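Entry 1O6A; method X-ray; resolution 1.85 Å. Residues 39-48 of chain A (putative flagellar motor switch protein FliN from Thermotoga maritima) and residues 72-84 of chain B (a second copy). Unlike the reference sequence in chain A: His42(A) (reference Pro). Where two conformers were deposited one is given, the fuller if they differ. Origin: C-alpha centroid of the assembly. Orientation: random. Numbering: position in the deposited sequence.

Chain A 39-48: EMIHGSIIEL
Chain B 72-84: VIDENFGVRITEI

Two copies of the protein are joined by an intermolecular β-sheet: strand 45-48 of chain A runs antiparallel to strand 76-81 of chain B, their directions 155° apart and their axes approaching to 4.6 Å. Together the two stretches bury 869 Å².

Glu39(A) closes a helix and stays clear of chain B. Met40(A), a selenomethionine (phi/psi -63/149, chi m, t, m), leaves the helical conformation and points toward chain B, its flexible apolar chain bringing SE to 3.7 Å from Ile81(B) CD1. Ile41(A) (-133/169, p, t) points away and opens a type II turn to Ser44(A). The turn is fastened by Ser44(A) N to Ile41(A) O at 3.0 Å and by Ile41(A) N to Ser44(A) OG at 2.9 Å.

At His42(A) (-52/132, chi1 m, chi2 90°), which differs from the reference sequence, the flat ring offers one face to Ile84(B) (t, t): CG2 lies 3.9 Å from the ring centroid, a CH-π contact. The ring edge meets Thr82(B), with CD2 3.4 Å from its O. Gly43(A) adopts 90/-11, where a CB would jam against the preceding carbonyl, so glycine suits the turn. Its N donates to Ile81(B) O at 2.7 Å, and Ile81(B) N returns a bond to Ser44(A) O at 2.9 Å. Ser44(A) (-62/147, m) thus serves the turn with its hydroxyl and chain B with its carbonyl.

The strand begins at Ile45(A) (-115/128, m, t), a non-hydrogen-bonded partner of Arg80(B), CA to CA 4.5 Å. Both side chains lie on one sheet face, where Ile45(A) CG2 packs 3.7 Å from Ile73(B) CD1. Ile46(A) (-114/118, m, t) projects to the other face and forms the hydrogen-bonded pair with Val79(B): N to O and O to N are each 2.9 Å. These β-branched residues suit extended backbone, and Ile46(A) CB meets Val79(B) CG2 (chi1 m) at 3.9 Å. Buried Ile81(B) (m, t) extends this apolar patch, its CD1 4.1 Å from Ile46(A) CD1.

Glu47(A) (-89/139, t, t, chi3 -26°) faces Gly78(B), CA to CA 4.1 Å. A CB on Gly78(B) would clash with Ile46(A) O and Ile73(B) CD1; glycine permits this close approach. The exposed carboxylate reaches a water through OE2 at 2.7 Å; that water also lies 2.7 Å from Ile73(B) O. Finally, Leu48(A) (-111/166, m, t), buried, donates N to Phe77(B) O at 2.9 Å, while its O accepts from Asn76(B) ND2 (m, chi2 70°) at 2.9 Å, the amide extending the backbone ladder.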

# COMPACT_ATOMS: atom_id res chain seq x y z
N GLU A 39 20.36 8.31 5.03
CA GLU A 39 21.19 7.53 5.94
C GLU A 39 20.76 6.10 6.11
O GLU A 39 21.46 5.31 6.77
CB GLU A 39 21.17 8.19 7.33
CG GLU A 39 22.00 9.47 7.36
CD GLU A 39 21.89 10.21 8.67
OE1 GLU A 39 20.97 9.90 9.49
OE2 GLU A 39 22.71 11.13 8.85
N MSE A 40 19.58 5.72 5.62
CA MSE A 40 19.17 4.35 5.76
C MSE A 40 20.10 3.39 5.04
O MSE A 40 20.66 3.72 3.99
CB MSE A 40 17.74 4.15 5.25
CG MSE A 40 16.80 4.91 6.07
SE MSE A 40 14.99 4.31 5.63
CE MSE A 40 14.91 4.71 3.94
N ILE A 41 20.21 2.20 5.59
CA ILE A 41 21.08 1.14 5.07
C ILE A 41 20.33 -0.20 4.99
O ILE A 41 19.24 -0.33 5.49
CB ILE A 41 22.35 1.02 5.98
CG1 ILE A 41 21.98 0.65 7.42
CG2 ILE A 41 23.13 2.29 5.92
CD1 ILE A 41 23.17 0.09 8.22
N HIS A 42 20.92 -1.18 4.32
CA HIS A 42 20.43 -2.56 4.41
C HIS A 42 20.32 -2.93 5.87
O HIS A 42 21.25 -2.68 6.66
CB HIS A 42 21.39 -3.52 3.71
CG HIS A 42 21.38 -3.39 2.23
ND1 HIS A 42 22.21 -2.53 1.55
CD2 HIS A 42 20.59 -3.97 1.29
CE1 HIS A 42 21.95 -2.59 0.25
NE2 HIS A 42 20.97 -3.46 0.07
N GLY A 43 19.17 -3.49 6.24
CA GLY A 43 18.84 -3.77 7.63
C GLY A 43 18.12 -2.68 8.43
O GLY A 43 17.61 -2.96 9.47
N SER A 44 18.01 -1.46 7.93
CA SER A 44 17.42 -0.40 8.67
C SER A 44 16.00 -0.76 8.95
O SER A 44 15.34 -1.42 8.15
CB SER A 44 17.39 0.91 7.91
OG SER A 44 18.62 1.57 7.93
N ILE A 45 15.52 -0.33 10.10
CA ILE A 45 14.17 -0.69 10.51
C ILE A 45 13.32 0.58 10.56
O ILE A 45 13.71 1.62 11.16
CB ILE A 45 14.20 -1.49 11.81
CG1 ILE A 45 14.59 -2.93 11.44
CG2 ILE A 45 12.80 -1.45 12.46
CD1 ILE A 45 14.93 -3.78 12.52
N ILE A 46 12.19 0.50 9.88
CA ILE A 46 11.23 1.61 9.79
C ILE A 46 9.95 1.18 10.50
O ILE A 46 9.29 0.21 10.11
CB ILE A 46 10.91 1.95 8.33
CG1 ILE A 46 12.19 2.30 7.54
CG2 ILE A 46 9.80 3.05 8.23
CD1 ILE A 46 11.93 2.42 6.07
N GLU A 47 9.59 1.88 11.56
CA GLU A 47 8.35 1.56 12.29
C GLU A 47 7.19 2.32 11.69
O GLU A 47 7.30 3.50 11.30
CB GLU A 47 8.54 1.89 13.76
CG GLU A 47 7.42 1.45 14.65
CD GLU A 47 7.75 1.69 16.12
OE1 GLU A 47 8.98 1.71 16.48
OE2 GLU A 47 6.80 1.87 16.90
N LEU A 48 6.05 1.65 11.58
CA LEU A 48 4.87 2.21 10.97
C LEU A 48 3.74 2.48 11.99
O LEU A 48 3.76 2.00 13.13
CB LEU A 48 4.37 1.26 9.90
CG LEU A 48 5.35 0.87 8.81
CD1 LEU A 48 4.74 -0.32 8.01
CD2 LEU A 48 5.68 2.06 7.96
N VAL B 72 7.61 -6.99 13.62
CA VAL B 72 6.88 -6.38 14.73
C VAL B 72 7.83 -5.76 15.71
O VAL B 72 8.77 -6.41 16.14
CB VAL B 72 6.06 -7.41 15.45
CG1 VAL B 72 5.34 -6.83 16.67
CG2 VAL B 72 5.01 -7.98 14.50
N ILE B 73 7.59 -4.51 16.06
CA ILE B 73 8.36 -3.83 17.10
C ILE B 73 7.35 -3.44 18.19
O ILE B 73 6.62 -2.47 18.04
CB ILE B 73 9.06 -2.60 16.55
CG1 ILE B 73 9.89 -2.90 15.30
CG2 ILE B 73 9.98 -1.98 17.64
CD1 ILE B 73 9.58 -1.97 14.20
N ASP B 74 7.38 -4.25 19.25
CA ASP B 74 6.49 -4.13 20.41
C ASP B 74 5.06 -4.38 19.92
O ASP B 74 4.70 -5.52 19.65
CB ASP B 74 6.69 -2.77 21.12
CG ASP B 74 5.85 -2.62 22.38
OD1 ASP B 74 5.29 -3.62 22.90
OD2 ASP B 74 5.69 -1.50 22.93
N GLU B 75 4.25 -3.34 19.76
CA GLU B 75 2.92 -3.54 19.19
C GLU B 75 2.67 -2.86 17.84
O GLU B 75 1.56 -2.80 17.41
CB GLU B 75 1.82 -3.20 20.20
CG GLU B 75 1.70 -1.74 20.57
CD GLU B 75 0.51 -1.44 21.45
OE1 GLU B 75 -0.04 -2.39 22.08
OE2 GLU B 75 0.15 -0.22 21.55
N ASN B 76 3.71 -2.39 17.17
CA ASN B 76 3.57 -1.77 15.86
C ASN B 76 4.23 -2.63 14.80
O ASN B 76 5.28 -3.26 15.06
CB ASN B 76 4.23 -0.38 15.83
CG ASN B 76 3.40 0.66 16.56
OD1 ASN B 76 3.31 0.61 17.77
ND2 ASN B 76 2.75 1.59 15.82
N PHE B 77 3.67 -2.61 13.61
CA PHE B 77 4.36 -3.21 12.49
C PHE B 77 5.48 -2.30 12.03
O PHE B 77 5.48 -1.09 12.26
CB PHE B 77 3.42 -3.45 11.31
CG PHE B 77 2.48 -4.56 11.52
CD1 PHE B 77 2.93 -5.89 11.48
CD2 PHE B 77 1.14 -4.31 11.82
CE1 PHE B 77 2.06 -6.90 11.70
CE2 PHE B 77 0.28 -5.32 12.02
CZ PHE B 77 0.71 -6.62 11.98
N GLY B 78 6.44 -2.93 11.39
CA GLY B 78 7.58 -2.25 10.84
C GLY B 78 8.10 -3.04 9.64
O GLY B 78 7.58 -4.09 9.33
N VAL B 79 9.14 -2.51 8.99
CA VAL B 79 9.82 -3.19 7.90
C VAL B 79 11.31 -3.08 8.12
O VAL B 79 11.79 -2.04 8.59
CB VAL B 79 9.40 -2.66 6.50
CG1 VAL B 79 7.98 -3.06 6.21
CG2 VAL B 79 9.57 -1.16 6.38
N ARG B 80 12.02 -4.17 7.84
CA ARG B 80 13.48 -4.21 7.85
C ARG B 80 13.91 -4.23 6.39
O ARG B 80 13.50 -5.11 5.61
CB ARG B 80 13.92 -5.49 8.57
CG ARG B 80 15.40 -5.78 8.71
CD ARG B 80 15.64 -7.12 9.46
NE ARG B 80 16.61 -8.01 8.85
CZ ARG B 80 16.38 -8.80 7.79
NH1 ARG B 80 15.21 -8.82 7.17
NH2 ARG B 80 17.36 -9.57 7.34
N ILE B 81 14.71 -3.25 6.01
CA ILE B 81 15.16 -3.10 4.64
C ILE B 81 16.08 -4.25 4.20
O ILE B 81 17.06 -4.60 4.88
CB ILE B 81 15.82 -1.73 4.45
CG1 ILE B 81 14.76 -0.63 4.57
CG2 ILE B 81 16.52 -1.64 3.10
CD1 ILE B 81 15.32 0.74 4.61
N THR B 82 15.76 -4.83 3.06
CA THR B 82 16.57 -5.87 2.45
C THR B 82 17.10 -5.48 1.11
O THR B 82 18.07 -6.09 0.64
CB THR B 82 15.81 -7.22 2.34
OG1 THR B 82 14.65 -7.05 1.52
CG2 THR B 82 15.32 -7.71 3.72
N GLU B 83 16.51 -4.46 0.49
CA GLU B 83 16.96 -3.95 -0.80
C GLU B 83 16.81 -2.46 -0.77
O GLU B 83 15.78 -1.97 -0.33
CB GLU B 83 16.07 -4.45 -1.95
CG GLU B 83 16.08 -5.94 -2.20
CD GLU B 83 15.10 -6.32 -3.31
OE1 GLU B 83 14.50 -5.42 -3.98
OE2 GLU B 83 14.89 -7.52 -3.48
N ILE B 84 17.84 -1.71 -1.19
CA ILE B 84 17.71 -0.25 -1.24
C ILE B 84 18.65 0.32 -2.31
O ILE B 84 19.77 -0.18 -2.51
CB ILE B 84 17.95 0.39 0.17
CG1 ILE B 84 17.64 1.93 0.13
CG2 ILE B 84 19.33 0.07 0.70
CD1 ILE B 84 17.44 2.57 1.53
O HOH W 1 7.10 0.05 18.83